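Local coordinates for GTPase-activating protein GYP1 (PDB 1FKM), which stimulates GTP hydrolysis by the Ypt/Rab GTPases Ypt1 and Ypt7, supplying an arginine and a glutamine finger in trans, at residues V41-Y49 with I251-S262. Residues are numbered along the deposited sequence; the frame is centred on the assembly and turned at random.
Sequences VVWKLLIGY and IRMWDTYLSETS
W43 and L46 pack against L258 in a buried helix-helix contact of the all-helical TBC (Rab-GAP) domain, away from its two catalytic fingers. The helices of V41-L46 and I251-T261 run roughly parallel, crossing at 30° with their axes 9.7 Å apart. W43 is the knob, set into a hole formed by I251, W254, D255 and L258. With CG anti to the carbonyl carbon (chi1 -85°), the indole extends toward the helix of I251-T261. CD1 of L258 lies over one face, 3.5 Å from the centroid of the five-membered ring, a CH-pi contact, while the six-membered ring meets CB of W254 obliquely. At the indole edge NE1 donates in the ring plane to OD1 of D255, 2.8 Å away and nearly straight at 161°. The carboxylate, turned steeply against the indole, is shared: OD1 also forms a salt bridge with R39 and OD2 accepts from the backbone N of I34, which probably fixes its rotation. A leucine in place of W43 would probably leave the hole partly unfilled and D255 without its indole donor. Farther along, CB of L46 faces CB of L258 at 4.2 Å, and CD1 of L46 rests on OG of S259. Beyond this pair, water 1 donates to the carbonyl oxygens of L46 and L258, and OG of S262 donates in the carbonyl plane to a lone pair of L46 O, 3.1 Å away.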
loop_
_atom_site.group_PDB
_atom_site.type_symbol
_atom_site.label_atom_id
_atom_site.label_comp_id
_atom_site.label_asym_id
_atom_site.label_seq_id
_atom_site.Cartn_x
_atom_site.Cartn_y
_atom_site.Cartn_z
ATOM N N VAL A 41 6.468 1.678 -13.595
ATOM C CA VAL A 41 5.654 1.219 -14.715
ATOM C C VAL A 41 4.821 -0.022 -14.400
ATOM O O VAL A 41 3.616 -0.047 -14.654
ATOM C CB VAL A 41 6.529 0.925 -15.946
ATOM C CG1 VAL A 41 5.702 0.240 -17.026
ATOM C CG2 VAL A 41 7.102 2.227 -16.486
ATOM N N VAL A 42 5.455 -1.043 -13.834
ATOM C CA VAL A 42 4.753 -2.287 -13.531
ATOM C C VAL A 42 3.630 -2.119 -12.519
ATOM O O VAL A 42 2.568 -2.712 -12.681
ATOM C CB VAL A 42 5.737 -3.384 -13.052
ATOM C CG1 VAL A 42 4.975 -4.669 -12.735
ATOM C CG2 VAL A 42 6.774 -3.653 -14.143
ATOM N N TRP A 43 3.847 -1.322 -11.474
ATOM C CA TRP A 43 2.789 -1.102 -10.496
ATOM C C TRP A 43 1.583 -0.425 -11.159
ATOM O O TRP A 43 0.435 -0.776 -10.885
ATOM C CB TRP A 43 3.293 -0.233 -9.342
ATOM C CG TRP A 43 3.987 -0.997 -8.257
ATOM C CD1 TRP A 43 4.676 -2.181 -8.383
ATOM C CD2 TRP A 43 4.116 -0.602 -6.885
ATOM N NE1 TRP A 43 5.226 -2.538 -7.168
ATOM C CE2 TRP A 43 4.898 -1.587 -6.235
ATOM C CE3 TRP A 43 3.646 0.492 -6.143
ATOM C CZ2 TRP A 43 5.221 -1.510 -4.880
ATOM C CZ3 TRP A 43 3.972 0.569 -4.785
ATOM C CH2 TRP A 43 4.749 -0.426 -4.173
ATOM N N LYS A 44 1.841 0.547 -12.025
ATOM C CA LYS A 44 0.750 1.248 -12.702
ATOM C C LYS A 44 -0.006 0.313 -13.642
ATOM O O LYS A 44 -1.226 0.421 -13.784
ATOM C CB LYS A 44 1.289 2.459 -13.459
ATOM C CG LYS A 44 1.885 3.519 -12.531
ATOM C CD LYS A 44 2.497 4.678 -13.303
ATOM C CE LYS A 44 3.295 5.596 -12.371
ATOM N NZ LYS A 44 4.005 6.675 -13.116
ATOM N N LEU A 45 0.709 -0.617 -14.267
ATOM C CA LEU A 45 0.065 -1.575 -15.165
ATOM C C LEU A 45 -0.760 -2.591 -14.373
ATOM O O LEU A 45 -1.902 -2.879 -14.720
ATOM C CB LEU A 45 1.111 -2.319 -16.007
ATOM C CG LEU A 45 1.804 -1.546 -17.137
ATOM C CD1 LEU A 45 3.018 -2.328 -17.629
ATOM C CD2 LEU A 45 0.808 -1.310 -18.275
ATOM N N LEU A 46 -0.190 -3.120 -13.294
ATOM C CA LEU A 46 -0.893 -4.123 -12.498
ATOM C C LEU A 46 -2.140 -3.618 -11.782
ATOM O O LEU A 46 -3.116 -4.355 -11.637
ATOM C CB LEU A 46 0.059 -4.748 -11.473
ATOM C CG LEU A 46 1.212 -5.572 -12.056
ATOM C CD1 LEU A 46 2.155 -6.010 -10.933
ATOM C CD2 LEU A 46 0.649 -6.782 -12.802
ATOM N N ILE A 47 -2.119 -2.368 -11.337
ATOM C CA ILE A 47 -3.265 -1.822 -10.620
ATOM C C ILE A 47 -4.375 -1.347 -11.565
ATOM O O ILE A 47 -5.455 -0.945 -11.121
ATOM C CB ILE A 47 -2.826 -0.670 -9.673
ATOM C CG1 ILE A 47 -3.878 -0.480 -8.577
ATOM C CG2 ILE A 47 -2.611 0.622 -10.461
ATOM C CD1 ILE A 47 -3.463 0.491 -7.501
ATOM N N GLY A 48 -4.106 -1.404 -12.863
ATOM C CA GLY A 48 -5.101 -1.007 -13.847
ATOM C C GLY A 48 -5.148 0.471 -14.183
ATOM O O GLY A 48 -6.179 0.982 -14.622
ATOM N N TYR A 49 -4.036 1.168 -13.981
ATOM C CA TYR A 49 -3.987 2.591 -14.274
ATOM C C TYR A 49 -3.444 2.782 -15.681
ATOM O O TYR A 49 -4.147 3.261 -16.568
ATOM C CB TYR A 49 -3.098 3.309 -13.248
ATOM C CG TYR A 49 -2.885 4.784 -13.519
ATOM C CD1 TYR A 49 -3.964 5.658 -13.645
ATOM C CD2 TYR A 49 -1.593 5.314 -13.594
ATOM C CE1 TYR A 49 -3.759 7.031 -13.829
ATOM C CE2 TYR A 49 -1.381 6.679 -13.776
ATOM C CZ TYR A 49 -2.465 7.529 -13.889
ATOM O OH TYR A 49 -2.242 8.879 -14.035
ATOM N N ILE A 251 7.185 -2.257 0.387
ATOM C CA ILE A 251 7.272 -2.114 -1.065
ATOM C C ILE A 251 7.342 -3.476 -1.751
ATOM O O ILE A 251 6.620 -3.737 -2.716
ATOM C CB ILE A 251 8.510 -1.269 -1.473
ATOM C CG1 ILE A 251 8.405 0.137 -0.873
ATOM C CG2 ILE A 251 8.618 -1.187 -2.990
ATOM C CD1 ILE A 251 7.145 0.868 -1.253
ATOM N N ARG A 252 8.206 -4.348 -1.246
ATOM C CA ARG A 252 8.351 -5.682 -1.816
ATOM C C ARG A 252 7.051 -6.471 -1.701
ATOM O O ARG A 252 6.657 -7.170 -2.632
ATOM C CB ARG A 252 9.489 -6.436 -1.124
ATOM C CG ARG A 252 9.575 -7.908 -1.504
ATOM C CD ARG A 252 9.828 -8.129 -2.993
ATOM N NE ARG A 252 9.827 -9.560 -3.288
ATOM C CZ ARG A 252 8.729 -10.294 -3.427
ATOM N NH1 ARG A 252 7.530 -9.731 -3.316
ATOM N NH2 ARG A 252 8.826 -11.600 -3.632
HETATM N N MSE A 253 6.387 -6.360 -0.560
HETATM C CA MSE A 253 5.113 -7.050 -0.350
HETATM C C MSE A 253 4.088 -6.612 -1.385
HETATM O O MSE A 253 3.318 -7.430 -1.906
HETATM C CB MSE A 253 4.539 -6.725 1.028
HETATM C CG MSE A 253 5.298 -7.288 2.196
HETATM SE SE MSE A 253 4.454 -6.725 3.841
HETATM C CE MSE A 253 2.720 -7.536 3.565
ATOM N N TRP A 254 4.058 -5.313 -1.664
ATOM C CA TRP A 254 3.101 -4.793 -2.638
ATOM C C TRP A 254 3.290 -5.332 -4.054
ATOM O O TRP A 254 2.329 -5.383 -4.819
ATOM C CB TRP A 254 3.099 -3.258 -2.609
ATOM C CG TRP A 254 2.299 -2.732 -1.438
ATOM C CD1 TRP A 254 2.199 -3.298 -0.195
ATOM C CD2 TRP A 254 1.501 -1.540 -1.395
ATOM N NE1 TRP A 254 1.391 -2.537 0.614
ATOM C CE2 TRP A 254 0.950 -1.451 -0.096
ATOM C CE3 TRP A 254 1.199 -0.537 -2.328
ATOM C CZ2 TRP A 254 0.111 -0.398 0.296
ATOM C CZ3 TRP A 254 0.363 0.511 -1.937
ATOM C CH2 TRP A 254 -0.169 0.567 -0.637
ATOM N N ASP A 255 4.507 -5.742 -4.412
ATOM C CA ASP A 255 4.726 -6.318 -5.745
ATOM C C ASP A 255 3.798 -7.530 -5.840
ATOM O O ASP A 255 3.136 -7.760 -6.859
ATOM C CB ASP A 255 6.156 -6.852 -5.938
ATOM C CG ASP A 255 7.221 -5.775 -5.932
ATOM O OD1 ASP A 255 6.915 -4.584 -6.144
ATOM O OD2 ASP A 255 8.400 -6.147 -5.726
ATOM N N THR A 256 3.778 -8.313 -4.767
ATOM C CA THR A 256 2.962 -9.517 -4.716
ATOM C C THR A 256 1.479 -9.220 -4.541
ATOM O O THR A 256 0.644 -9.856 -5.188
ATOM C CB THR A 256 3.444 -10.469 -3.600
ATOM O OG1 THR A 256 4.802 -10.842 -3.858
ATOM C CG2 THR A 256 2.580 -11.739 -3.557
ATOM N N TYR A 257 1.141 -8.266 -3.674
ATOM C CA TYR A 257 -0.260 -7.916 -3.496
ATOM C C TYR A 257 -0.860 -7.453 -4.823
ATOM O O TYR A 257 -1.951 -7.878 -5.193
ATOM C CB TYR A 257 -0.418 -6.803 -2.462
ATOM C CG TYR A 257 -0.560 -7.295 -1.041
ATOM C CD1 TYR A 257 0.386 -8.149 -0.475
ATOM C CD2 TYR A 257 -1.625 -6.873 -0.245
ATOM C CE1 TYR A 257 0.274 -8.567 0.854
ATOM C CE2 TYR A 257 -1.745 -7.282 1.079
ATOM C CZ TYR A 257 -0.793 -8.124 1.624
ATOM O OH TYR A 257 -0.900 -8.500 2.944
ATOM N N LEU A 258 -0.145 -6.586 -5.538
ATOM C CA LEU A 258 -0.642 -6.078 -6.816
ATOM C C LEU A 258 -0.704 -7.165 -7.892
ATOM O O LEU A 258 -1.587 -7.146 -8.749
ATOM C CB LEU A 258 0.231 -4.906 -7.301
ATOM C CG LEU A 258 0.200 -3.637 -6.433
ATOM C CD1 LEU A 258 1.213 -2.625 -6.952
ATOM C CD2 LEU A 258 -1.193 -3.035 -6.442
ATOM N N SER A 259 0.235 -8.108 -7.853
ATOM C CA SER A 259 0.252 -9.196 -8.831
ATOM C C SER A 259 -0.877 -10.180 -8.542
ATOM O O SER A 259 -1.548 -10.656 -9.456
ATOM C CB SER A 259 1.583 -9.958 -8.784
ATOM O OG SER A 259 2.687 -9.131 -9.110
ATOM N N GLU A 260 -1.072 -10.481 -7.262
ATOM C CA GLU A 260 -2.103 -11.428 -6.826
ATOM C C GLU A 260 -3.526 -10.922 -7.036
ATOM O O GLU A 260 -4.414 -11.689 -7.402
ATOM C CB GLU A 260 -1.886 -11.773 -5.347
ATOM C CG GLU A 260 -2.935 -12.686 -4.702
ATOM C CD GLU A 260 -3.048 -14.045 -5.370
ATOM O OE1 GLU A 260 -2.071 -14.486 -6.014
ATOM O OE2 GLU A 260 -4.115 -14.684 -5.236
ATOM N N THR A 261 -3.742 -9.630 -6.815
ATOM C CA THR A 261 -5.071 -9.054 -6.961
ATOM C C THR A 261 -5.310 -8.410 -8.321
ATOM O O THR A 261 -6.414 -7.945 -8.607
ATOM C CB THR A 261 -5.329 -8.003 -5.866
ATOM O OG1 THR A 261 -4.368 -6.946 -5.980
ATOM C CG2 THR A 261 -5.208 -8.634 -4.495
ATOM N N SER A 262 -4.283 -8.387 -9.161
ATOM C CA SER A 262 -4.406 -7.790 -10.487
ATOM C C SER A 262 -5.544 -8.428 -11.275
ATOM O O SER A 262 -5.672 -9.651 -11.316
ATOM C CB SER A 262 -3.098 -7.950 -11.261
ATOM O OG SER A 262 -3.192 -7.344 -12.539
HETATM O O HOH W 1 -3.716 -5.353 -8.802
#